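Local coordinates for protein N-acylethanolamine-hydrolyzing acid amidase subunit beta (Caenorhabditis elegans, PDB 6DY3) that probably degrades bioactive fatty acid amides such as N-palmitoylethanolamine to ethanolamine and free fatty acids, as the beta subunit of an autocatalytically cleaved lysosomal amidase, at residues E25-K28 against N29-I32. Residues are numbered along the deposited sequence; the frame is centred on the assembly and turned at random.
Sequences ELLK and NITI. With NAG (2-acetamido-2-deoxy-beta-D-glucopyranose), chain I.
L27 O accepts from both I30 N and T31 OG1 where helix 24-28 passes through a type I beta turn, K28 to T31, into strand 31-38 of this Ntn-hydrolase subunit. I30 N reaches L27 O at 3.1 Å and T31 OG1 reaches it at 3.0 Å, from opposite faces of the carbonyl plane; T31 N closes the turn with a weak bond to K28 O. I30 CD1 lies 4.1 Å from L27 CD1, the two side chains crossing at about a right angle and both resting on F49.

N29 in the turn carries the experimentally established N-linked glycan, its ND2 bonded to C1 of the NAG. The sugar's acetamido group folds back onto the helix, its N2 donating to E25 O at 2.8 Å, which probably limits how freely the sugar swings about the linkage. K28 runs outward from a CB 3.2 Å from N29 N; CB and CD lie alongside the NAG methyl C8, CD at 3.8 Å, and the chain stays extended beyond CG (chi2 179°, chi3 177°). That carries NZ past the sugar to L233 O near the C-terminus and into a salt bridge with E25, meeting OE2 on its syn side at 2.9 Å, 26° out of the carboxylate plane.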
ATOM      1  N   GLU B  25      -1.135  15.959  -5.429  1.00 46.85           N
ATOM      2  CA  GLU B  25      -1.070  17.011  -4.417  1.00 47.11           C
ATOM      3  C   GLU B  25      -2.234  16.925  -3.431  1.00 44.31           C
ATOM      4  O   GLU B  25      -2.071  17.240  -2.247  1.00 45.49           O
ATOM      5  CB  GLU B  25      -1.035  18.377  -5.100  1.00 48.44           C
ATOM      6  CG  GLU B  25       0.156  18.563  -6.035  1.00 50.76           C
ATOM      7  CD  GLU B  25       1.502  18.410  -5.338  1.00 56.05           C
ATOM      8  OE1 GLU B  25       1.750  19.122  -4.342  1.00 58.77           O
ATOM      9  OE2 GLU B  25       2.314  17.570  -5.788  1.00 55.70           O
ATOM     10  N   LEU B  26      -3.419  16.525  -3.891  1.00 42.78           N
ATOM     11  CA  LEU B  26      -4.541  16.399  -2.963  1.00 42.67           C
ATOM     12  C   LEU B  26      -4.296  15.298  -1.943  1.00 39.42           C
ATOM     13  O   LEU B  26      -4.691  15.425  -0.777  1.00 38.28           O
ATOM     14  CB  LEU B  26      -5.840  16.139  -3.722  1.00 44.50           C
ATOM     15  CG  LEU B  26      -6.422  17.303  -4.523  1.00 47.47           C
ATOM     16  CD1 LEU B  26      -7.727  16.888  -5.193  1.00 47.50           C
ATOM     17  CD2 LEU B  26      -6.649  18.527  -3.643  1.00 47.38           C
ATOM     18  N   LEU B  27      -3.638  14.214  -2.354  1.00 41.01           N
ATOM     19  CA  LEU B  27      -3.439  13.088  -1.449  1.00 41.66           C
ATOM     20  C   LEU B  27      -2.395  13.392  -0.387  1.00 39.90           C
ATOM     21  O   LEU B  27      -2.455  12.825   0.708  1.00 41.06           O
ATOM     22  CB  LEU B  27      -3.029  11.841  -2.231  1.00 44.29           C
ATOM     23  CG  LEU B  27      -3.497  10.533  -1.586  1.00 45.88           C
ATOM     24  CD1 LEU B  27      -5.003  10.360  -1.784  1.00 42.79           C
ATOM     25  CD2 LEU B  27      -2.729   9.325  -2.117  1.00 43.45           C
ATOM     26  N   LYS B  28      -1.434  14.271  -0.691  1.00 39.82           N
ATOM     27  CA  LYS B  28      -0.379  14.590   0.268  1.00 38.13           C
ATOM     28  C   LYS B  28      -0.951  15.184   1.545  1.00 38.24           C
ATOM     29  O   LYS B  28      -0.438  14.929   2.642  1.00 42.42           O
ATOM     30  CB  LYS B  28       0.624  15.560  -0.355  1.00 38.67           C
ATOM     31  CG  LYS B  28       1.473  14.957  -1.460  1.00 36.42           C
ATOM     32  CD  LYS B  28       2.428  15.983  -2.038  1.00 37.44           C
ATOM     33  CE  LYS B  28       3.321  15.367  -3.096  1.00 38.29           C
ATOM     34  NZ  LYS B  28       4.106  16.389  -3.846  1.00 40.04           N
ATOM     35  N   ASN B  29      -2.014  15.976   1.424  1.00 36.23           N
ATOM     36  CA  ASN B  29      -2.624  16.631   2.574  1.00 36.68           C
ATOM     37  C   ASN B  29      -3.319  15.668   3.525  1.00 36.00           C
ATOM     38  O   ASN B  29      -3.679  16.083   4.630  1.00 37.43           O
ATOM     39  CB  ASN B  29      -3.635  17.672   2.101  1.00 42.57           C
ATOM     40  CG  ASN B  29      -2.986  18.943   1.585  1.00 48.85           C
ATOM     41  OD1 ASN B  29      -1.919  19.348   2.037  1.00 50.89           O
ATOM     42  ND2 ASN B  29      -3.643  19.577   0.632  1.00 63.26           N
ATOM     43  N   ILE B  30      -3.523  14.409   3.138  1.00 34.79           N
ATOM     44  CA  ILE B  30      -4.266  13.481   3.986  1.00 37.13           C
ATOM     45  C   ILE B  30      -3.474  12.200   4.214  1.00 34.17           C
ATOM     46  O   ILE B  30      -4.025  11.193   4.674  1.00 34.14           O
ATOM     47  CB  ILE B  30      -5.655  13.179   3.387  1.00 36.74           C
ATOM     48  CG1 ILE B  30      -5.525  12.541   2.002  1.00 33.96           C
ATOM     49  CG2 ILE B  30      -6.472  14.463   3.306  1.00 41.03           C
ATOM     50  CD1 ILE B  30      -6.820  11.971   1.470  1.00 32.10           C
ATOM     51  N   THR B  31      -2.179  12.229   3.913  1.00 33.94           N
ATOM     52  CA  THR B  31      -1.321  11.083   4.187  1.00 35.42           C
ATOM     53  C   THR B  31      -0.982  11.045   5.672  1.00 36.70           C
ATOM     54  O   THR B  31      -0.523  12.042   6.241  1.00 39.33           O
ATOM     55  CB  THR B  31      -0.040  11.155   3.351  1.00 35.21           C
ATOM     56  OG1 THR B  31      -0.371  11.143   1.958  1.00 35.28           O
ATOM     57  CG2 THR B  31       0.870   9.965   3.646  1.00 34.01           C
ATOM     58  N   ILE B  32      -1.202   9.890   6.300  1.00 35.20           N
ATOM     59  CA  ILE B  32      -1.020   9.739   7.739  1.00 36.03           C
ATOM     60  C   ILE B  32      -0.311   8.422   8.033  1.00 35.69           C
ATOM     61  O   ILE B  32      -0.359   7.473   7.245  1.00 34.68           O
ATOM     62  CB  ILE B  32      -2.374   9.810   8.487  1.00 36.43           C
ATOM     63  CG1 ILE B  32      -3.307   8.697   8.000  1.00 35.73           C
ATOM     64  CG2 ILE B  32      -3.016  11.183   8.305  1.00 36.93           C
ATOM     65  CD1 ILE B  32      -4.590   8.573   8.790  1.00 36.67           C
TER
HETATM   66  C1  NAG I   1      -3.187  20.816   0.071  1.00 64.38           C
HETATM   67  C2  NAG I   1      -2.869  20.750  -1.437  1.00 77.51           C
HETATM   68  C3  NAG I   1      -2.703  22.157  -2.027  1.00 96.03           C
HETATM   69  C4  NAG I   1      -3.850  23.072  -1.614  1.00108.40           C
HETATM   70  C5  NAG I   1      -4.029  23.032  -0.102  1.00103.87           C
HETATM   71  C6  NAG I   1      -5.203  23.837   0.408  1.00110.28           C
HETATM   72  C7  NAG I   1      -0.502  20.216  -1.085  1.00 63.05           C
HETATM   73  C8  NAG I   1       0.634  19.316  -1.459  1.00 57.78           C
HETATM   74  N2  NAG I   1      -1.673  19.961  -1.679  1.00 69.83           N
HETATM   75  O3  NAG I   1      -2.660  22.054  -3.446  1.00100.70           O
HETATM   76  O4  NAG I   1      -3.586  24.410  -2.025  1.00119.25           O
HETATM   77  O5  NAG I   1      -4.273  21.679   0.292  1.00 88.94           O
HETATM   78  O6  NAG I   1      -6.025  24.333  -0.643  1.00114.91           O
HETATM   79  O7  NAG I   1      -0.363  21.143  -0.296  1.00 66.85           O
HETATM   80  O   HOH W   1      -6.192  17.509  -0.262  1.00 41.55           O